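Local coordinates for putative transcriptional regulator protein (Vibrio parahaemolyticus, PDB 3ER6) that is of unknown function but, as the DJ-1/PfpI-type part of an AraC-family protein, probably belongs to a regulator that binds specific DNA sequences and controls transcription, at residues R10-A15 and H46-N51; P50-L55 and T66-S71; G117-A122 and A132-Y137; Q128-V133 and P147-M152. The protein carries 1 engineered substitution. All coordinates share one frame; numbering follows the deposited sequence.

Interaction 1: residues R10-A15 and H46-N51; sequences RVVALA and HVVTPN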
loop_
_atom_site.group_PDB
_atom_site.type_symbol
_atom_site.label_atom_id
_atom_site.label_comp_id
_atom_site.label_asym_id
_atom_site.label_seq_id
_atom_site.Cartn_x
_atom_site.Cartn_y
_atom_site.Cartn_z
ATOM N N ARG A 10 14.896 -3.492 14.347
ATOM C CA ARG A 10 14.964 -2.398 13.399
ATOM C C ARG A 10 14.578 -2.849 12.001
ATOM O O ARG A 10 15.099 -3.857 11.510
ATOM C CB ARG A 10 16.385 -1.853 13.334
ATOM C CG ARG A 10 16.518 -0.753 12.267
ATOM C CD ARG A 10 17.975 -0.225 12.247
ATOM N NE ARG A 10 18.235 0.581 13.454
ATOM C CZ ARG A 10 19.451 0.784 13.991
ATOM N NH1 ARG A 10 20.528 0.238 13.423
ATOM N NH2 ARG A 10 19.589 1.549 15.098
ATOM N N VAL A 11 13.682 -2.093 11.365
ATOM C CA VAL A 11 13.404 -2.319 9.947
ATOM C C VAL A 11 13.845 -1.086 9.172
ATOM O O VAL A 11 13.491 0.039 9.562
ATOM C CB VAL A 11 11.887 -2.553 9.685
ATOM C CG1 VAL A 11 11.644 -2.784 8.148
ATOM C CG2 VAL A 11 11.359 -3.774 10.557
ATOM N N VAL A 12 14.669 -1.273 8.152
ATOM C CA VAL A 12 14.976 -0.149 7.236
ATOM C C VAL A 12 14.269 -0.490 5.900
ATOM O O VAL A 12 14.341 -1.646 5.404
ATOM C CB VAL A 12 16.513 0.049 7.044
ATOM C CG1 VAL A 12 16.785 1.180 6.031
ATOM C CG2 VAL A 12 17.200 0.349 8.445
ATOM N N ALA A 13 13.510 0.465 5.374
ATOM C CA ALA A 13 12.771 0.242 4.127
ATOM C C ALA A 13 13.254 1.219 3.061
ATOM O O ALA A 13 13.000 2.428 3.124
ATOM C CB ALA A 13 11.249 0.437 4.384
ATOM N N LEU A 14 13.981 0.703 2.081
ATOM C CA LEU A 14 14.445 1.485 0.971
ATOM C C LEU A 14 13.358 1.575 -0.097
ATOM O O LEU A 14 12.920 0.536 -0.644
ATOM C CB LEU A 14 15.680 0.808 0.370
ATOM C CG LEU A 14 16.246 1.424 -0.903
ATOM C CD1 LEU A 14 16.861 2.854 -0.594
ATOM C CD2 LEU A 14 17.259 0.457 -1.458
ATOM N N ALA A 15 12.955 2.820 -0.404
ATOM C CA ALA A 15 11.909 3.106 -1.412
ATOM C C ALA A 15 12.603 3.760 -2.584
ATOM O O ALA A 15 12.957 4.943 -2.544
ATOM C CB ALA A 15 10.797 4.054 -0.773
ATOM N N HIS A 46 12.277 2.692 9.514
ATOM C CA HIS A 46 12.786 3.903 8.852
ATOM C C HIS A 46 12.632 3.775 7.363
ATOM O O HIS A 46 13.136 2.815 6.792
ATOM C CB HIS A 46 14.297 4.143 9.166
ATOM C CG HIS A 46 14.641 4.022 10.622
ATOM N ND1 HIS A 46 14.718 5.114 11.452
ATOM C CD2 HIS A 46 14.908 2.935 11.395
ATOM C CE1 HIS A 46 15.021 4.718 12.675
ATOM N NE2 HIS A 46 15.152 3.399 12.668
ATOM N N VAL A 47 11.933 4.718 6.738
ATOM C CA VAL A 47 12.000 4.837 5.284
ATOM C C VAL A 47 13.242 5.621 4.861
ATOM O O VAL A 47 13.516 6.706 5.394
ATOM C CB VAL A 47 10.708 5.495 4.718
ATOM C CG1 VAL A 47 10.853 5.829 3.258
ATOM C CG2 VAL A 47 9.470 4.538 4.977
ATOM N N VAL A 48 13.973 5.085 3.905
ATOM C CA VAL A 48 15.128 5.759 3.281
ATOM C C VAL A 48 15.016 5.753 1.762
ATOM O O VAL A 48 14.342 4.887 1.185
ATOM C CB VAL A 48 16.505 5.125 3.681
ATOM C CG1 VAL A 48 16.724 5.317 5.191
ATOM C CG2 VAL A 48 16.572 3.639 3.248
ATOM N N THR A 49 15.616 6.750 1.123
ATOM C CA THR A 49 15.551 6.861 -0.318
ATOM C C THR A 49 16.972 6.818 -0.863
ATOM O O THR A 49 17.943 7.135 -0.161
ATOM C CB THR A 49 14.829 8.144 -0.771
ATOM O OG1 THR A 49 15.672 9.278 -0.473
ATOM C CG2 THR A 49 13.362 8.275 -0.094
ATOM N N PRO A 50 17.118 6.389 -2.120
ATOM C CA PRO A 50 18.447 6.105 -2.647
ATOM C C PRO A 50 19.447 7.261 -2.586
ATOM O O PRO A 50 20.659 7.001 -2.395
ATOM C CB PRO A 50 18.200 5.672 -4.106
ATOM C CG PRO A 50 16.741 5.276 -4.175
ATOM C CD PRO A 50 16.036 6.183 -3.118
ATOM N N ASN A 51 18.967 8.492 -2.750
ATOM C CA ASN A 51 19.815 9.685 -2.688
ATOM C C ASN A 51 19.468 10.491 -1.434
ATOM O O ASN A 51 19.883 11.642 -1.282
ATOM C CB ASN A 51 19.567 10.534 -3.962
ATOM C CG ASN A 51 18.041 10.823 -4.189
ATOM O OD1 ASN A 51 17.152 10.405 -3.390
ATOM N ND2 ASN A 51 17.738 11.542 -5.274
HETATM O O HOH W 1 16.424 2.298 14.739
#
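The carbonyl oxygen of His46 has two holds on it: one hydrogen bond and one CA-H...O contact. Ala13 N donates to His46 O over 2.8 Å at 172°, nearly along the C=O axis, and the CA of Val12 reaches the same oxygen at 3.5 Å. Ala13 O and Val48 O each take one N-H and one CA-H: Val48 N, above the carbonyl plane, with Val47 CA, and Ala15 N with Leu14 CA. At the start of the ladder, His46 N meets Val11 O at 2.9 Å along a more bent path of 136°. This is parallel pairing of strands 9-14 and 43-48, the two strands of a beta-alpha-beta unit whose helix 22-37 covers the face carrying Ala13 and Val47. Strand 43-48 lies at the sheet's edge within its chain, and Val47 also makes backbone hydrogen bonds to the second subunit. On the other face, Val48 CG2, held in the crowded position between N and the carbonyl carbon, points back to Val12 CG1 at 3.7 Å. Leu14 CD1 closes on the same methyl from further along the strand, 3.9 Å from Val48 CG2. Beyond the strand, Pro50 CD comes to 3.4 Å from Ala15 O. Near the start, Arg10 and His46 cross obliquely, with guanidinium and ring planes 72° apart. A water lies at the edge of both groups, 2.8 Å from Arg10 NE, which donates to it, and 2.7 Å from His46 NE2. Arg10 NH1 is hydrogen-bonded to Phe74 O, and the nearby positive charge would probably disfavour protonation of the imidazole.

Interaction 2: residues P50-L55 and T66-S71; sequences PNNRPL and TAQWQS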
loop_
_atom_site.group_PDB
_atom_site.type_symbol
_atom_site.label_atom_id
_atom_site.label_comp_id
_atom_site.label_asym_id
_atom_site.label_seq_id
_atom_site.Cartn_x
_atom_site.Cartn_y
_atom_site.Cartn_z
ATOM N N PRO A 50 17.118 6.389 -2.120
ATOM C CA PRO A 50 18.447 6.105 -2.647
ATOM C C PRO A 50 19.447 7.261 -2.586
ATOM O O PRO A 50 20.659 7.001 -2.395
ATOM C CB PRO A 50 18.200 5.672 -4.106
ATOM C CG PRO A 50 16.741 5.276 -4.175
ATOM C CD PRO A 50 16.036 6.183 -3.118
ATOM N N ASN A 51 18.967 8.492 -2.750
ATOM C CA ASN A 51 19.815 9.685 -2.688
ATOM C C ASN A 51 19.468 10.491 -1.434
ATOM O O ASN A 51 19.883 11.642 -1.282
ATOM C CB ASN A 51 19.567 10.534 -3.962
ATOM C CG ASN A 51 18.041 10.823 -4.189
ATOM O OD1 ASN A 51 17.152 10.405 -3.390
ATOM N ND2 ASN A 51 17.738 11.542 -5.274
ATOM N N ASN A 52 18.715 9.889 -0.520
ATOM C CA ASN A 52 18.244 10.580 0.705
ATOM C C ASN A 52 17.472 11.874 0.392
ATOM O O ASN A 52 17.375 12.794 1.265
ATOM C CB ASN A 52 19.425 10.850 1.681
ATOM C CG ASN A 52 20.214 9.580 2.007
ATOM O OD1 ASN A 52 19.634 8.609 2.477
ATOM N ND2 ASN A 52 21.545 9.591 1.777
ATOM N N ARG A 53 16.925 11.969 -0.821
ATOM C CA ARG A 53 16.041 13.124 -1.172
ATOM C C ARG A 53 14.578 12.706 -1.000
ATOM O O ARG A 53 14.304 11.529 -0.949
ATOM C CB ARG A 53 16.273 13.565 -2.639
ATOM C CG ARG A 53 17.744 13.926 -2.989
ATOM C CD ARG A 53 18.202 15.207 -2.358
ATOM N NE ARG A 53 17.420 16.310 -2.912
ATOM C CZ ARG A 53 17.145 17.446 -2.269
ATOM N NH1 ARG A 53 17.630 17.669 -1.036
ATOM N NH2 ARG A 53 16.377 18.359 -2.869
ATOM N N PRO A 54 13.638 13.668 -0.959
ATOM C CA PRO A 54 12.211 13.358 -0.921
ATOM C C PRO A 54 11.781 12.518 -2.148
ATOM O O PRO A 54 12.389 12.623 -3.214
ATOM C CB PRO A 54 11.537 14.729 -1.064
ATOM C CG PRO A 54 12.540 15.718 -0.565
ATOM C CD PRO A 54 13.914 15.115 -0.899
ATOM N N LEU A 55 10.779 11.676 -1.959
ATOM C CA LEU A 55 10.208 10.977 -3.073
ATOM C C LEU A 55 9.167 11.927 -3.584
ATOM O O LEU A 55 8.487 12.585 -2.790
ATOM C CB LEU A 55 9.519 9.673 -2.645
ATOM C CG LEU A 55 10.460 8.520 -2.207
ATOM C CD1 LEU A 55 9.611 7.320 -2.124
ATOM C CD2 LEU A 55 11.580 8.293 -3.187
ATOM N N THR A 66 13.414 11.005 7.358
ATOM C CA THR A 66 14.147 11.635 8.416
ATOM C C THR A 66 15.348 10.779 8.850
ATOM O O THR A 66 15.893 10.956 9.944
ATOM C CB THR A 66 13.233 11.971 9.623
ATOM O OG1 THR A 66 12.598 10.770 10.079
ATOM C CG2 THR A 66 12.152 13.038 9.226
ATOM N N ALA A 67 15.816 9.917 7.951
ATOM C CA ALA A 67 17.074 9.222 8.166
ATOM C C ALA A 67 17.707 9.024 6.803
ATOM O O ALA A 67 16.989 8.967 5.790
ATOM C CB ALA A 67 16.805 7.893 8.868
ATOM N N GLN A 68 19.044 8.931 6.781
ATOM C CA GLN A 68 19.832 8.582 5.573
ATOM C C GLN A 68 20.214 7.093 5.614
ATOM O O GLN A 68 20.500 6.561 6.693
ATOM C CB GLN A 68 21.101 9.464 5.510
ATOM C CG GLN A 68 20.763 10.954 5.339
ATOM C CD GLN A 68 21.978 11.808 4.975
ATOM O OE1 GLN A 68 23.042 11.578 5.523
ATOM N NE2 GLN A 68 21.814 12.799 4.058
ATOM N N TRP A 69 20.202 6.425 4.462
ATOM C CA TRP A 69 20.544 4.991 4.438
ATOM C C TRP A 69 21.952 4.729 4.988
ATOM O O TRP A 69 22.181 3.688 5.631
ATOM C CB TRP A 69 20.352 4.380 3.051
ATOM C CG TRP A 69 21.213 4.911 1.895
ATOM C CD1 TRP A 69 20.864 5.863 0.967
ATOM C CD2 TRP A 69 22.547 4.501 1.552
ATOM N NE1 TRP A 69 21.885 6.064 0.092
ATOM C CE2 TRP A 69 22.928 5.240 0.408
ATOM C CE3 TRP A 69 23.443 3.569 2.094
ATOM C CZ2 TRP A 69 24.176 5.063 -0.222
ATOM C CZ3 TRP A 69 24.693 3.403 1.486
ATOM C CH2 TRP A 69 25.059 4.168 0.370
ATOM N N GLN A 70 22.859 5.685 4.777
ATOM C CA GLN A 70 24.253 5.575 5.245
ATOM C C GLN A 70 24.349 5.555 6.776
ATOM O O GLN A 70 25.321 5.069 7.318
ATOM C CB GLN A 70 25.169 6.713 4.683
ATOM C CG GLN A 70 25.430 6.735 3.208
ATOM C CD GLN A 70 24.411 7.550 2.441
ATOM O OE1 GLN A 70 23.286 7.767 2.943
ATOM N NE2 GLN A 70 24.753 7.962 1.191
ATOM N N SER A 71 23.332 6.025 7.502
ATOM C CA SER A 71 23.389 5.938 8.974
ATOM C C SER A 71 23.149 4.539 9.539
ATOM O O SER A 71 23.240 4.348 10.748
ATOM C CB SER A 71 22.369 6.893 9.613
ATOM O OG SER A 71 22.596 8.217 9.181
HETATM O O HOH W 2 16.827 8.573 3.006
HETATM O O HOH W 3 19.366 13.885 2.907
#
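Three direct hydrogen bonds tie the loop 50-55 to 66-71, and the side-chain amide of Asn52 makes two of them. Its OD1 takes the backbone N-H of Trp69 at 3.0 Å, in the carbonyl plane and on a lone pair. From the other end of the amide, Asn52 ND2 donates to Gln70 OE1 over 2.8 Å, again in plane and on a lone pair, so the group is fixed against rotation at both tips. The indole supplies the third: Trp69 NE1 meets Pro50 O at 2.9 Å, with the N-H above the carbonyl plane and the path bent to 135°.

Two waters add bridges. One donates both to Asn52 OD1, at 2.9 Å, and to Ala67 O, giving OD1 a second hydrogen bond. The other donates to Asn52 O and accepts from Gln68 NE2.

Van der Waals contact centres on Asn52. The Gln68 and Asn52 side chains cross at about a right angle, though their amide planes are only 31° apart, with Gln68 CB 3.6 Å from Asn52 CG. Gln70 bends at chi2 so that its CD lies 3.4 Å above the indole plane, over the centre. Helix 95-106 also packs against Trp69, through Ala96 and Leu97.

Asn52 sits in the middle of an Asx turn in which Asn51 OD1 accepts from Arg53 N. These hydrogen bonds join the loops on either side of the hairpin 55-57/61-64, the second loop entering a 3-10 turn at Trp69.

Interaction 3: residues G117-A122 and A132-Y137; sequences GIFVVA and AVMHSY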
loop_
_atom_site.group_PDB
_atom_site.type_symbol
_atom_site.label_atom_id
_atom_site.label_comp_id
_atom_site.label_asym_id
_atom_site.label_seq_id
_atom_site.Cartn_x
_atom_site.Cartn_y
_atom_site.Cartn_z
ATOM N N GLY A 117 11.746 -4.598 -6.804
ATOM C CA GLY A 117 12.860 -4.769 -5.818
ATOM C C GLY A 117 13.504 -6.144 -5.991
ATOM O O GLY A 117 14.714 -6.335 -5.669
ATOM N N ILE A 118 12.738 -7.109 -6.498
ATOM C CA ILE A 118 13.327 -8.440 -6.779
ATOM C C ILE A 118 14.501 -8.370 -7.809
ATOM O O ILE A 118 15.503 -9.095 -7.667
ATOM C CB ILE A 118 12.253 -9.526 -7.148
ATOM C CG1 ILE A 118 11.337 -9.769 -5.947
ATOM C CG2 ILE A 118 12.962 -10.879 -7.612
ATOM C CD1 ILE A 118 10.006 -10.358 -6.290
ATOM N N PHE A 119 14.406 -7.461 -8.776
ATOM C CA PHE A 119 15.452 -7.283 -9.773
ATOM C C PHE A 119 16.739 -6.807 -9.062
ATOM O O PHE A 119 17.854 -7.137 -9.509
ATOM C CB PHE A 119 15.054 -6.242 -10.843
ATOM C CG PHE A 119 14.092 -6.760 -11.882
ATOM C CD1 PHE A 119 12.775 -7.097 -11.543
ATOM C CD2 PHE A 119 14.506 -6.903 -13.220
ATOM C CE1 PHE A 119 11.894 -7.564 -12.515
ATOM C CE2 PHE A 119 13.623 -7.391 -14.179
ATOM C CZ PHE A 119 12.320 -7.704 -13.825
ATOM N N VAL A 120 16.599 -5.993 -8.010
ATOM C CA VAL A 120 17.753 -5.525 -7.232
ATOM C C VAL A 120 18.475 -6.691 -6.522
ATOM O O VAL A 120 19.722 -6.849 -6.613
ATOM C CB VAL A 120 17.346 -4.451 -6.176
ATOM C CG1 VAL A 120 18.583 -3.962 -5.408
ATOM C CG2 VAL A 120 16.619 -3.258 -6.857
ATOM N N VAL A 121 17.710 -7.536 -5.833
ATOM C CA VAL A 121 18.370 -8.685 -5.168
ATOM C C VAL A 121 18.949 -9.682 -6.245
ATOM O O VAL A 121 20.007 -10.270 -6.020
ATOM C CB VAL A 121 17.448 -9.424 -4.147
ATOM C CG1 VAL A 121 17.009 -8.473 -3.059
ATOM C CG2 VAL A 121 16.263 -10.007 -4.841
ATOM N N ALA A 122 18.280 -9.836 -7.393
ATOM C CA ALA A 122 18.847 -10.671 -8.493
ATOM C C ALA A 122 20.198 -10.139 -8.914
ATOM O O ALA A 122 21.190 -10.878 -8.878
ATOM C CB ALA A 122 17.887 -10.780 -9.705
ATOM N N ALA A 132 13.747 -17.535 -8.381
ATOM C CA ALA A 132 13.042 -16.315 -7.974
ATOM C C ALA A 132 11.605 -16.404 -8.395
ATOM O O ALA A 132 11.183 -17.378 -9.017
ATOM C CB ALA A 132 13.678 -15.070 -8.636
ATOM N N VAL A 133 10.886 -15.332 -8.110
ATOM C CA VAL A 133 9.492 -15.184 -8.555
ATOM C C VAL A 133 9.320 -13.800 -9.210
ATOM O O VAL A 133 9.987 -12.851 -8.832
ATOM C CB VAL A 133 8.528 -15.338 -7.330
ATOM C CG1 VAL A 133 8.619 -16.764 -6.755
ATOM C CG2 VAL A 133 8.838 -14.267 -6.219
ATOM N N MET A 134 8.433 -13.661 -10.192
ATOM C CA MET A 134 8.112 -12.312 -10.646
ATOM C C MET A 134 6.696 -12.353 -11.153
ATOM O O MET A 134 6.247 -13.440 -11.588
ATOM C CB MET A 134 9.094 -11.832 -11.727
ATOM C CG MET A 134 8.839 -10.414 -12.297
ATOM S SD MET A 134 8.590 -9.009 -11.101
ATOM C CE MET A 134 9.999 -9.227 -10.101
ATOM N N HIS A 135 5.974 -11.229 -11.100
ATOM C CA HIS A 135 4.616 -11.221 -11.612
ATOM C C HIS A 135 4.656 -11.169 -13.155
ATOM O O HIS A 135 5.718 -10.906 -13.776
ATOM C CB HIS A 135 3.787 -10.061 -11.007
ATOM C CG HIS A 135 4.478 -8.737 -11.046
ATOM N ND1 HIS A 135 4.804 -8.105 -12.220
ATOM C CD2 HIS A 135 4.950 -7.943 -10.042
ATOM C CE1 HIS A 135 5.425 -6.968 -11.945
ATOM N NE2 HIS A 135 5.530 -6.851 -10.633
ATOM N N SER A 136 3.516 -11.416 -13.790
ATOM C CA SER A 136 3.461 -11.528 -15.240
ATOM C C SER A 136 3.866 -10.263 -15.975
ATOM O O SER A 136 4.382 -10.324 -17.089
ATOM C CB SER A 136 2.049 -11.941 -15.695
ATOM O OG SER A 136 1.746 -13.242 -15.215
ATOM N N TYR A 137 3.611 -9.105 -15.369
ATOM C CA TYR A 137 3.918 -7.872 -16.089
ATOM C C TYR A 137 5.442 -7.759 -16.371
ATOM O O TYR A 137 5.855 -7.361 -17.476
ATOM C CB TYR A 137 3.402 -6.628 -15.352
ATOM C CG TYR A 137 3.527 -5.417 -16.241
ATOM C CD1 TYR A 137 2.765 -5.316 -17.386
ATOM C CD2 TYR A 137 4.456 -4.425 -15.981
ATOM C CE1 TYR A 137 2.876 -4.232 -18.223
ATOM C CE2 TYR A 137 4.595 -3.353 -16.821
ATOM C CZ TYR A 137 3.799 -3.264 -17.940
ATOM O OH TYR A 137 3.938 -2.205 -18.780
#
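Met134 comes in across the edge of Phe119, the two side chains crossing at about a right angle. Its sulfur lies nearly in the ring plane, 83° off the normal, with SD 5.2 Å from the Phe119 centroid: an edge-on Met-aromatic contact. Bends at chi2 and chi3 (50° and 52°) curl the chain so that CE is the atom driven in, 3.5 Å from Phe119 CE1 and 3.7 Å from Ile118 CB. Ile118 and Met134 slide past each other in opposite directions. Ile118 reaches on towards the backbone, where its CD1 sits 3.6 Å from Val133 O, a buried carbonyl oxygen with no polar partner in the model. The same CD1 touches Val133 CG2 at 4.1 Å.

Met134 SD also stands 3.7 Å over the centre of the His135 ring, whose NE2 is hydrogen-bonded to Asp115 OD1. Met134 thus covers one face of this imidazole. Asp115 lies in the turn between strand 110-114 and helix 117-124, a strand-turn-helix consistent with the nucleophile-elbow position of the DJ-1/PfpI fold, which in this chain holds an aspartate.

Interaction 4: residues Q128-V133 and P147-M152; sequences QQNKAV and PEIMLM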
loop_
_atom_site.group_PDB
_atom_site.type_symbol
_atom_site.label_atom_id
_atom_site.label_comp_id
_atom_site.label_asym_id
_atom_site.label_seq_id
_atom_site.Cartn_x
_atom_site.Cartn_y
_atom_site.Cartn_z
ATOM N N GLN A 128 20.971 -17.565 -3.038
ATOM C CA GLN A 128 21.931 -18.673 -2.967
ATOM C C GLN A 128 21.621 -19.770 -3.996
ATOM O O GLN A 128 22.529 -20.395 -4.536
ATOM C CB GLN A 128 21.966 -19.222 -1.561
ATOM C CG GLN A 128 22.792 -20.526 -1.398
ATOM C CD GLN A 128 24.333 -20.358 -1.572
ATOM O OE1 GLN A 128 25.118 -20.477 -0.607
ATOM N NE2 GLN A 128 24.752 -20.104 -2.799
ATOM N N GLN A 129 20.339 -19.972 -4.290
ATOM C CA GLN A 129 19.883 -21.064 -5.157
ATOM C C GLN A 129 19.518 -20.619 -6.561
ATOM O O GLN A 129 19.056 -21.435 -7.415
ATOM C CB GLN A 129 18.669 -21.732 -4.533
ATOM C CG GLN A 129 18.964 -22.443 -3.225
ATOM C CD GLN A 129 17.931 -23.547 -2.962
ATOM O OE1 GLN A 129 17.113 -23.883 -3.848
ATOM N NE2 GLN A 129 17.944 -24.104 -1.754
ATOM N N ASN A 130 19.668 -19.327 -6.818
ATOM C CA ASN A 130 19.303 -18.825 -8.121
ATOM C C ASN A 130 17.886 -19.226 -8.565
ATOM O O ASN A 130 17.676 -19.515 -9.738
ATOM C CB ASN A 130 20.317 -19.240 -9.209
ATOM C CG ASN A 130 21.503 -18.253 -9.308
ATOM O OD1 ASN A 130 22.352 -18.362 -10.202
ATOM N ND2 ASN A 130 21.585 -17.313 -8.359
ATOM N N LYS A 131 16.911 -19.147 -7.658
ATOM C CA LYS A 131 15.504 -19.217 -8.077
ATOM C C LYS A 131 14.711 -17.996 -7.598
ATOM O O LYS A 131 14.958 -17.488 -6.514
ATOM C CB LYS A 131 14.830 -20.498 -7.554
ATOM C CG LYS A 131 15.588 -21.754 -7.966
ATOM C CD LYS A 131 15.012 -23.004 -7.327
ATOM C CE LYS A 131 15.443 -24.237 -8.151
ATOM N NZ LYS A 131 14.455 -25.359 -8.051
ATOM N N ALA A 132 13.747 -17.535 -8.381
ATOM C CA ALA A 132 13.042 -16.315 -7.974
ATOM C C ALA A 132 11.605 -16.404 -8.395
ATOM O O ALA A 132 11.183 -17.378 -9.017
ATOM C CB ALA A 132 13.678 -15.070 -8.636
ATOM N N VAL A 133 10.886 -15.332 -8.110
ATOM C CA VAL A 133 9.492 -15.184 -8.555
ATOM C C VAL A 133 9.320 -13.800 -9.210
ATOM O O VAL A 133 9.987 -12.851 -8.832
ATOM C CB VAL A 133 8.528 -15.338 -7.330
ATOM C CG1 VAL A 133 8.619 -16.764 -6.755
ATOM C CG2 VAL A 133 8.838 -14.267 -6.219
ATOM N N PRO A 147 18.709 -14.785 -17.190
ATOM C CA PRO A 147 18.211 -16.064 -17.687
ATOM C C PRO A 147 18.748 -17.202 -16.852
ATOM O O PRO A 147 18.183 -18.292 -16.896
ATOM C CB PRO A 147 18.729 -16.127 -19.144
ATOM C CG PRO A 147 19.964 -15.249 -19.110
ATOM C CD PRO A 147 19.533 -14.087 -18.162
ATOM N N GLU A 148 19.780 -16.933 -16.040
ATOM C CA GLU A 148 20.337 -17.970 -15.140
ATOM C C GLU A 148 19.515 -18.173 -13.861
ATOM O O GLU A 148 19.785 -19.076 -13.073
ATOM C CB GLU A 148 21.789 -17.635 -14.766
ATOM C CG GLU A 148 22.022 -16.418 -13.803
ATOM C CD GLU A 148 21.865 -15.032 -14.444
ATOM O OE1 GLU A 148 21.489 -14.938 -15.650
ATOM O OE2 GLU A 148 22.111 -14.025 -13.724
ATOM N N ILE A 149 18.525 -17.312 -13.657
ATOM C CA ILE A 149 17.644 -17.460 -12.499
ATOM C C ILE A 149 16.330 -18.130 -12.944
ATOM O O ILE A 149 15.634 -17.640 -13.830
ATOM C CB ILE A 149 17.385 -16.121 -11.793
ATOM C CG1 ILE A 149 18.721 -15.495 -11.356
ATOM C CG2 ILE A 149 16.390 -16.332 -10.586
ATOM C CD1 ILE A 149 18.612 -14.082 -10.747
ATOM N N MET A 150 16.009 -19.268 -12.361
ATOM C CA MET A 150 14.770 -19.938 -12.699
ATOM C C MET A 150 13.589 -19.257 -12.021
ATOM O O MET A 150 13.571 -19.145 -10.803
ATOM C CB MET A 150 14.834 -21.386 -12.227
ATOM C CG MET A 150 13.657 -22.312 -12.684
ATOM S SD MET A 150 13.821 -23.963 -11.887
ATOM C CE MET A 150 12.149 -24.571 -12.100
ATOM N N LEU A 151 12.595 -18.833 -12.793
ATOM C CA LEU A 151 11.359 -18.294 -12.220
ATOM C C LEU A 151 10.415 -19.424 -11.808
ATOM O O LEU A 151 10.106 -20.335 -12.620
ATOM C CB LEU A 151 10.651 -17.387 -13.220
ATOM C CG LEU A 151 11.217 -15.994 -13.473
ATOM C CD1 LEU A 151 10.308 -15.260 -14.501
ATOM C CD2 LEU A 151 11.270 -15.171 -12.102
ATOM N N MET A 152 9.937 -19.364 -10.576
ATOM C CA MET A 152 9.053 -20.370 -10.055
ATOM C C MET A 152 7.666 -19.864 -10.374
ATOM O O MET A 152 7.098 -19.037 -9.662
ATOM C CB MET A 152 9.288 -20.514 -8.574
ATOM C CG MET A 152 10.730 -20.897 -8.275
ATOM S SD MET A 152 11.341 -22.370 -9.189
ATOM C CE MET A 152 10.503 -23.584 -8.227
HETATM O O HOH W 4 19.017 -21.585 -12.119
#
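Lys131 leaves the strand with CG anti to the carbonyl carbon (chi1 -55°) and runs out extended alongside Met150. Its CB sits 3.7 Å from Met150 O. Further out, Lys131 CD passes the thioether of Met152 at 4.2 Å from SD. CE and then the ammonium NZ come alongside the other sulfur, each 4.1 Å from Met150 SD. Lys131 and Met150 therefore lie side by side and point the same way, both extended, while Met152, bent at chi2 and chi3, crosses the lysine chain obliquely.

Beneath them is a short parallel pairing of strands 131-132 and 150-151, a small beta-alpha-beta unit with helix 136-145 as its crossover. Asn130 O accepts from Met150 N. Ala132 is held through both its N and its O: its N donates to Met150 O at 2.9 Å, and its O receives Met152 N at 2.8 Å, nearly along the C=O axis.

The opposite face turns to the helix. Here Ala132 CB meets Ile149 CG2 at 3.6 Å, and Phe142 of helix 136-145 packs against both residues. Leu151 CD2 reaches 3.7 Å from the carbonyl carbon of Val133. At the Asn130 end of the pairing, a water donates to Glu148 O and, weakly, to Asn130 O, beside the obliquely crossing side chains of Asn130 and Glu148.

The four contacts form two touching pairs. Interactions 1 and 2 share Pro50 and Asn51, with centres about 7 Å apart; Thr49 O lies 3.4 Å from Trp69 CD1, so the edge strand runs into the loop contact. Interactions 3 and 4 share Ala132 and Val133, their centres about 9 Å apart, and meet where Ala122 CB touches Ile149 CD1 at 3.5 Å. Interaction 1 lies across the chain's centre from 3 and 4, about 19 Å from interaction 3 centre to centre. Interaction 3 contains His135, whose NE2 is hydrogen-bonded to Asp115 in the elbow ahead of helix 117-124. Interactions 1, 2 and 3 reach the second subunit, while interaction 4 does not.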